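PDB 2O0Y: transcriptional regulator from Rhodococcus sp., which is a putative IclR-family transcriptional regulator that probably binds DNA through an N-terminal helix-turn-helix domain to control gene expression. Local coordinates for the interface of chains A and B. Sequence-based numbering; all coordinates share one arbitrary frame. Chains: chain A/B, Transcriptional regulator.

Contact 1: the interface of chains A and B. Residues chain A 29, 32, 78, 82, 86; chain B 82, 85, 88.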
ATOM      1  N   LEU A  29      12.156   6.457 -13.063  1.00 32.96           N
ATOM      2  CA  LEU A  29      11.549   5.634 -12.001  1.00 31.50           C
ATOM      3  C   LEU A  29      10.292   4.911 -12.419  1.00 31.25           C
ATOM      4  O   LEU A  29      10.003   3.815 -11.897  1.00 31.32           O
ATOM      5  CB  LEU A  29      11.272   6.453 -10.740  1.00 31.64           C
ATOM      6  CG  LEU A  29      12.555   6.863 -10.009  1.00 30.50           C
ATOM      7  CD1 LEU A  29      12.250   8.068  -9.031  1.00 29.17           C
ATOM      8  CD2 LEU A  29      13.189   5.645  -9.336  1.00 33.97           C
ATOM      9  N   PHE A  32      10.115   1.206 -13.488  1.00 30.29           N
ATOM     10  CA  PHE A  32      10.146   0.112 -12.562  1.00 31.05           C
ATOM     11  C   PHE A  32       8.728  -0.136 -12.150  1.00 32.44           C
ATOM     12  O   PHE A  32       8.047   0.766 -11.675  1.00 32.60           O
ATOM     13  CB  PHE A  32      10.981   0.460 -11.343  1.00 30.81           C
ATOM     14  CG  PHE A  32      12.423   0.635 -11.638  1.00 29.28           C
ATOM     15  CD1 PHE A  32      12.939   1.876 -11.980  1.00 30.75           C
ATOM     16  CD2 PHE A  32      13.288  -0.444 -11.516  1.00 30.38           C
ATOM     17  CE1 PHE A  32      14.311   2.031 -12.269  1.00 29.84           C
ATOM     18  CE2 PHE A  32      14.629  -0.337 -11.794  1.00 28.15           C
ATOM     19  CZ  PHE A  32      15.167   0.912 -12.170  1.00 30.49           C
ATOM     20  N   LEU A  78      14.790  -0.516  -7.378  1.00 31.73           N
ATOM     21  CA  LEU A  78      14.506   0.616  -6.468  1.00 30.42           C
ATOM     22  C   LEU A  78      15.341   0.431  -5.213  1.00 29.26           C
ATOM     23  O   LEU A  78      15.437  -0.712  -4.724  1.00 30.50           O
ATOM     24  CB  LEU A  78      13.011   0.632  -6.065  1.00 30.54           C
ATOM     25  CG  LEU A  78      11.995   0.941  -7.231  1.00 30.47           C
ATOM     26  CD1 LEU A  78      10.592   1.203  -6.617  1.00 31.59           C
ATOM     27  CD2 LEU A  78      12.462   2.165  -8.033  1.00 28.78           C
HETATM   28  N   MSE A  82      14.054   5.030  -1.763  1.00 18.58           N
HETATM   29  CA  MSE A  82      12.851   5.034  -2.611  1.00 20.77           C
HETATM   30  C   MSE A  82      11.746   4.166  -1.991  1.00 19.51           C
HETATM   31  O   MSE A  82      10.619   4.570  -1.845  1.00 18.14           O
HETATM   32  CB  MSE A  82      13.251   4.576  -4.011  1.00 19.54           C
HETATM   33  CG  MSE A  82      12.154   4.557  -5.003  1.00 23.33           C
HETATM   34 SE   MSE A  82      11.423   6.342  -5.410  1.00 32.45          SE
HETATM   35  CE  MSE A  82      10.059   5.537  -6.530  1.00 22.68           C
ATOM     36  N   VAL A  86       7.947   5.087  -0.673  1.00 13.91           N
ATOM     37  CA  VAL A  86       6.753   4.357  -1.210  1.00 13.85           C
ATOM     38  C   VAL A  86       5.896   3.848  -0.044  1.00 15.60           C
ATOM     39  O   VAL A  86       4.678   3.955  -0.031  1.00 16.52           O
ATOM     40  CB  VAL A  86       7.207   3.178  -2.109  1.00 14.08           C
ATOM     41  CG1 VAL A  86       6.025   2.264  -2.477  1.00 15.28           C
ATOM     42  CG2 VAL A  86       7.869   3.775  -3.409  1.00 13.12           C
TER
HETATM   43  N   MSE B  82       3.494   8.195  -5.789  1.00 18.12           N
HETATM   44  CA  MSE B  82       4.407   7.275  -5.119  1.00 16.73           C
HETATM   45  C   MSE B  82       3.761   5.898  -4.933  1.00 15.95           C
HETATM   46  O   MSE B  82       4.429   4.912  -4.694  1.00 15.88           O
HETATM   47  CB  MSE B  82       4.846   7.856  -3.738  1.00 16.57           C
HETATM   48  CG  MSE B  82       5.375   9.285  -3.761  1.00 18.47           C
HETATM   49 SE   MSE B  82       6.971   9.306  -4.954  1.00 29.48          SE
HETATM   50  CE  MSE B  82       7.792   7.832  -4.119  1.00 14.17           C
ATOM     51  N   TRP B  85       4.424   2.427  -6.993  1.00 16.35           N
ATOM     52  CA  TRP B  85       5.464   1.395  -6.710  1.00 15.28           C
ATOM     53  C   TRP B  85       5.123   0.466  -5.548  1.00 17.45           C
ATOM     54  O   TRP B  85       5.913  -0.408  -5.194  1.00 17.32           O
ATOM     55  CB  TRP B  85       6.890   2.023  -6.555  1.00 14.79           C
ATOM     56  CG  TRP B  85       7.345   2.740  -7.814  1.00 14.71           C
ATOM     57  CD1 TRP B  85       7.784   2.147  -8.976  1.00 15.78           C
ATOM     58  CD2 TRP B  85       7.310   4.156  -8.074  1.00 15.76           C
ATOM     59  NE1 TRP B  85       8.027   3.123  -9.942  1.00 14.57           N
ATOM     60  CE2 TRP B  85       7.751   4.353  -9.404  1.00 18.58           C
ATOM     61  CE3 TRP B  85       6.888   5.269  -7.333  1.00 14.94           C
ATOM     62  CZ2 TRP B  85       7.852   5.638  -9.970  1.00 21.19           C
ATOM     63  CZ3 TRP B  85       7.023   6.533  -7.860  1.00 16.78           C
ATOM     64  CH2 TRP B  85       7.518   6.719  -9.171  1.00 17.69           C
ATOM     65  N   LEU B  88       4.943  -3.353  -6.646  1.00 24.09           N
ATOM     66  CA  LEU B  88       6.321  -3.809  -6.859  1.00 24.58           C
ATOM     67  C   LEU B  88       7.074  -3.991  -5.491  1.00 25.68           C
ATOM     68  O   LEU B  88       7.716  -5.015  -5.253  1.00 25.43           O
ATOM     69  CB  LEU B  88       7.063  -2.778  -7.741  1.00 23.48           C
ATOM     70  CG  LEU B  88       8.588  -2.881  -7.765  1.00 24.09           C
ATOM     71  CD1 LEU B  88       9.080  -4.270  -8.349  1.00 23.00           C
ATOM     72  CD2 LEU B  88       9.213  -1.757  -8.521  1.00 22.95           C
TER
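The selenomethionine A:Met82 lays its terminal methyl on the indole of B:Trp85. CE stands over one face of the six-membered ring, offset toward the rim, and lies 3.3 Å from CE3 of B:Trp85 in a tight CH-pi contact. The chain of A:Met82 starts with CG opposite the backbone N (chi1 -179°) and then bends at chi2, which turns the selenium and methyl toward the ring at about a right angle to the indole. CD1 of A:Leu78 lies on the same side, above the CG-CD1 rim, 3.8 Å from CG of B:Trp85, while CB of A:Leu29 comes against the benzo side at CZ2. Three aliphatic groups of chain A thus meet this face, one over the benzo ring and two at its margins.

The polar corner of the indole points into the backbone of chain A where helix 20-29 ends. NE1 of B:Trp85 lies 2.9 Å from the carbonyl oxygen of A:Leu29, but the hydrogen bond is weak and bent, with 129° at the hydrogen. The carbonyl oxygen of A:Phe32 lies equally near NE1, yet the N-H does not point at it. The nitrogen is thus close to two carbonyl oxygens but is held weakly, by the bent bond to that of A:Leu29.

Around this centre, A:Val86 meets the stem of the tryptophan, its CG2 3.7 Å from CB of B:Trp85. B:Met82, also a selenomethionine and bent at chi2 and chi3, brings its CE to 4.0 Å from CE of A:Met82. At the opposite end, CD2 of B:Leu88 packs 3.8 Å from CD1 of A:Leu78 and also approaches CB of A:Phe32.

The site is a largely apolar interchain pocket that receives B:Trp85 between the first half of helix 80-93, strand 76-78 and the end of helix 20-29 with the loop that follows, all of chain A. It probably helps to hold the helix-turn-helix region of one subunit against the 80-92 segment of the other.

Contact 2: the interface of chains A and B. Residues chain A 26-27, 30; chain B 65, 67, 81, 84-85.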
ATOM      1  N   ILE A  26      11.786  11.124 -12.735  1.00 32.43           N
ATOM      2  CA  ILE A  26      10.477  10.483 -12.519  1.00 31.49           C
ATOM      3  C   ILE A  26      10.147   9.548 -13.695  1.00 31.14           C
ATOM      4  O   ILE A  26       9.758   8.426 -13.477  1.00 30.91           O
ATOM      5  CB  ILE A  26       9.383  11.509 -12.309  1.00 31.65           C
ATOM      6  CG1 ILE A  26       9.688  12.302 -11.052  1.00 32.89           C
ATOM      7  CG2 ILE A  26       8.031  10.817 -12.094  1.00 29.28           C
ATOM      8  CD1 ILE A  26       8.979  13.606 -11.004  1.00 40.44           C
ATOM      9  N   ASP A  27      10.334  10.018 -14.938  1.00 31.71           N
ATOM     10  CA  ASP A  27      10.218   9.163 -16.117  1.00 32.04           C
ATOM     11  C   ASP A  27      11.016   7.885 -15.958  1.00 32.20           C
ATOM     12  O   ASP A  27      10.491   6.794 -16.179  1.00 33.42           O
ATOM     13  CB  ASP A  27      10.664   9.903 -17.380  1.00 31.57           C
ATOM     14  CG  ASP A  27       9.678  10.983 -17.803  1.00 32.05           C
ATOM     15  OD1 ASP A  27       8.596  11.115 -17.192  1.00 30.99           O
ATOM     16  OD2 ASP A  27      10.014  11.723 -18.730  1.00 30.72           O
ATOM     17  N   GLU A  30       9.514   5.529 -13.308  1.00 30.66           N
ATOM     18  CA  GLU A  30       8.244   4.946 -13.726  1.00 29.84           C
ATOM     19  C   GLU A  30       8.450   3.698 -14.571  1.00 30.82           C
ATOM     20  O   GLU A  30       7.515   2.940 -14.793  1.00 32.23           O
ATOM     21  CB  GLU A  30       7.370   5.977 -14.462  1.00 29.72           C
ATOM     22  CG  GLU A  30       6.743   7.025 -13.523  1.00 26.79           C
ATOM     23  CD  GLU A  30       5.944   8.032 -14.288  1.00 29.40           C
ATOM     24  OE1 GLU A  30       5.949   7.949 -15.525  1.00 27.05           O
ATOM     25  OE2 GLU A  30       5.330   8.929 -13.683  1.00 26.36           O
TER
ATOM     26  N   ARG B  65       3.352  16.535 -10.955  1.00 26.27           N
ATOM     27  CA  ARG B  65       3.562  15.138 -11.268  1.00 27.67           C
ATOM     28  C   ARG B  65       2.990  14.165 -10.204  1.00 27.66           C
ATOM     29  O   ARG B  65       3.204  12.957 -10.304  1.00 27.18           O
ATOM     30  CB  ARG B  65       5.063  14.885 -11.403  1.00 27.93           C
ATOM     31  CG  ARG B  65       5.391  13.664 -12.207  1.00 32.27           C
ATOM     32  CD  ARG B  65       5.107  13.874 -13.764  1.00 34.24           C
ATOM     33  NE  ARG B  65       5.362  12.585 -14.380  1.00 32.74           N
ATOM     34  CZ  ARG B  65       6.458  12.262 -15.045  1.00 34.47           C
ATOM     35  NH1 ARG B  65       7.434  13.170 -15.252  1.00 33.85           N
ATOM     36  NH2 ARG B  65       6.568  11.035 -15.525  1.00 32.20           N
ATOM     37  N   VAL B  67       3.940  13.667  -7.190  1.00 23.95           N
ATOM     38  CA  VAL B  67       5.003  13.180  -6.267  1.00 22.63           C
ATOM     39  C   VAL B  67       4.698  13.789  -4.930  1.00 24.22           C
ATOM     40  O   VAL B  67       4.976  13.180  -3.918  1.00 23.72           O
ATOM     41  CB  VAL B  67       6.446  13.579  -6.821  1.00 25.61           C
ATOM     42  CG1 VAL B  67       7.570  13.703  -5.729  1.00 22.66           C
ATOM     43  CG2 VAL B  67       6.877  12.655  -7.982  1.00 23.51           C
ATOM     44  N   GLU B  81       1.400   9.638  -6.871  1.00 15.91           N
ATOM     45  CA  GLU B  81       2.413   9.027  -7.746  1.00 17.38           C
ATOM     46  C   GLU B  81       3.157   7.942  -7.054  1.00 17.37           C
ATOM     47  O   GLU B  81       3.487   6.904  -7.622  1.00 16.09           O
ATOM     48  CB  GLU B  81       3.397  10.090  -8.245  1.00 16.37           C
ATOM     49  CG  GLU B  81       4.658   9.570  -9.001  1.00 17.17           C
ATOM     50  CD  GLU B  81       4.466   9.269 -10.460  1.00 22.99           C
ATOM     51  OE1 GLU B  81       3.318   9.243 -10.906  1.00 19.38           O
ATOM     52  OE2 GLU B  81       5.481   8.985 -11.173  1.00 19.31           O
ATOM     53  N   ARG B  84       2.363   4.182  -7.041  1.00 14.89           N
ATOM     54  CA  ARG B  84       2.485   3.294  -8.203  1.00 16.89           C
ATOM     55  C   ARG B  84       3.577   2.278  -8.038  1.00 17.37           C
ATOM     56  O   ARG B  84       3.652   1.332  -8.847  1.00 17.45           O
ATOM     57  CB  ARG B  84       2.677   4.085  -9.499  1.00 17.83           C
ATOM     58  CG  ARG B  84       4.047   4.680  -9.666  1.00 18.97           C
ATOM     59  CD  ARG B  84       3.949   5.827 -10.729  1.00 21.60           C
ATOM     60  NE  ARG B  84       3.843   5.254 -12.072  1.00 23.93           N
ATOM     61  CZ  ARG B  84       3.301   5.857 -13.134  1.00 23.68           C
ATOM     62  NH1 ARG B  84       2.759   7.042 -13.043  1.00 18.73           N
ATOM     63  NH2 ARG B  84       3.278   5.228 -14.292  1.00 21.00           N
ATOM     64  N   TRP B  85       4.424   2.427  -6.993  1.00 16.35           N
ATOM     65  CA  TRP B  85       5.464   1.395  -6.710  1.00 15.28           C
ATOM     66  C   TRP B  85       5.123   0.466  -5.548  1.00 17.45           C
ATOM     67  O   TRP B  85       5.913  -0.408  -5.194  1.00 17.32           O
ATOM     68  CB  TRP B  85       6.890   2.023  -6.555  1.00 14.79           C
ATOM     69  CG  TRP B  85       7.345   2.740  -7.814  1.00 14.71           C
ATOM     70  CD1 TRP B  85       7.784   2.147  -8.976  1.00 15.78           C
ATOM     71  CD2 TRP B  85       7.310   4.156  -8.074  1.00 15.76           C
ATOM     72  NE1 TRP B  85       8.027   3.123  -9.942  1.00 14.57           N
ATOM     73  CE2 TRP B  85       7.751   4.353  -9.404  1.00 18.58           C
ATOM     74  CE3 TRP B  85       6.888   5.269  -7.333  1.00 14.94           C
ATOM     75  CZ2 TRP B  85       7.852   5.638  -9.970  1.00 21.19           C
ATOM     76  CZ3 TRP B  85       7.023   6.533  -7.860  1.00 16.78           C
ATOM     77  CH2 TRP B  85       7.518   6.719  -9.171  1.00 17.69           C
TER
HETATM   78  O   HOH W   1       5.353   2.709 -13.157  1.00 28.83           O
HETATM   79  O   HOH W   2       3.165  11.221 -13.147  1.00 43.03           O
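A:Ile26 runs alongside B:Arg65 in the opposite direction, with CG2 over the centre of one face of the guanidinium, 3.6 Å from CZ. CD1 of the same isoleucine reaches B:Val67, 3.8 Å from its CG2. At the guanidinium's edge, NH2 of B:Arg65 donates to OD1 of A:Asp27 at 2.6 Å, nearly in the guanidinium plane; NH1 adds a weak bond to the same oxygen. NH2 also forms a salt bridge and weak hydrogen bond with the A:Glu30 carboxylate, whose plane stands 82° from that of the guanidinium. With an alanine at B:Arg65, the carboxylate of A:Asp27 would probably lose its cationic partner here, A:Glu30 one of its salt bridges, and CG2 of A:Ile26 the surface it rests on.

A:Glu30 extends beyond CG (chi2 178°) and stacks its carboxylate on the guanidinium of B:Arg84, the planes 16° apart. OE2 of A:Glu30 forms a salt bridge with NH1 of B:Arg84 at 3.3 Å. The aliphatic CG of B:Arg84 lies over the indole of B:Trp85, on the face away from A:Met82. NH1 of B:Arg84 also binds OE1 of B:Glu81. The 2.5 Å approach of OE2 of A:Glu30 to OE2 of B:Glu81 is doubtful, since two carboxylates would repel unless one carried a proton, which is not seen.

The looser side is bridged by water. Water 2 links NE of B:Arg65 to OE1 of B:Glu81 and OE2 of A:Glu30; water 1 joins the A:Glu30 carbonyl oxygen to NE of B:Arg84. This charged interface patch probably fixes how helix 20-29 of one subunit sits against the other.

The C-alpha centres of contact 1 and contact 2 lie about 7 Å apart, and B:Trp85 belongs to both. The segment that carries it, B 80-85, supplies residues to each, as does the region of chain A at the end of helix 20-29. The two are therefore adjoining zones of one interface, contact 1 mostly apolar and contact 2 mostly charged. The segment is a 3-10 helix in chain B but the start of helix 80-93 in chain A, in keeping with an interface that departs from exact two-fold symmetry. Together they may set how the DNA-binding domains are placed in a dimer.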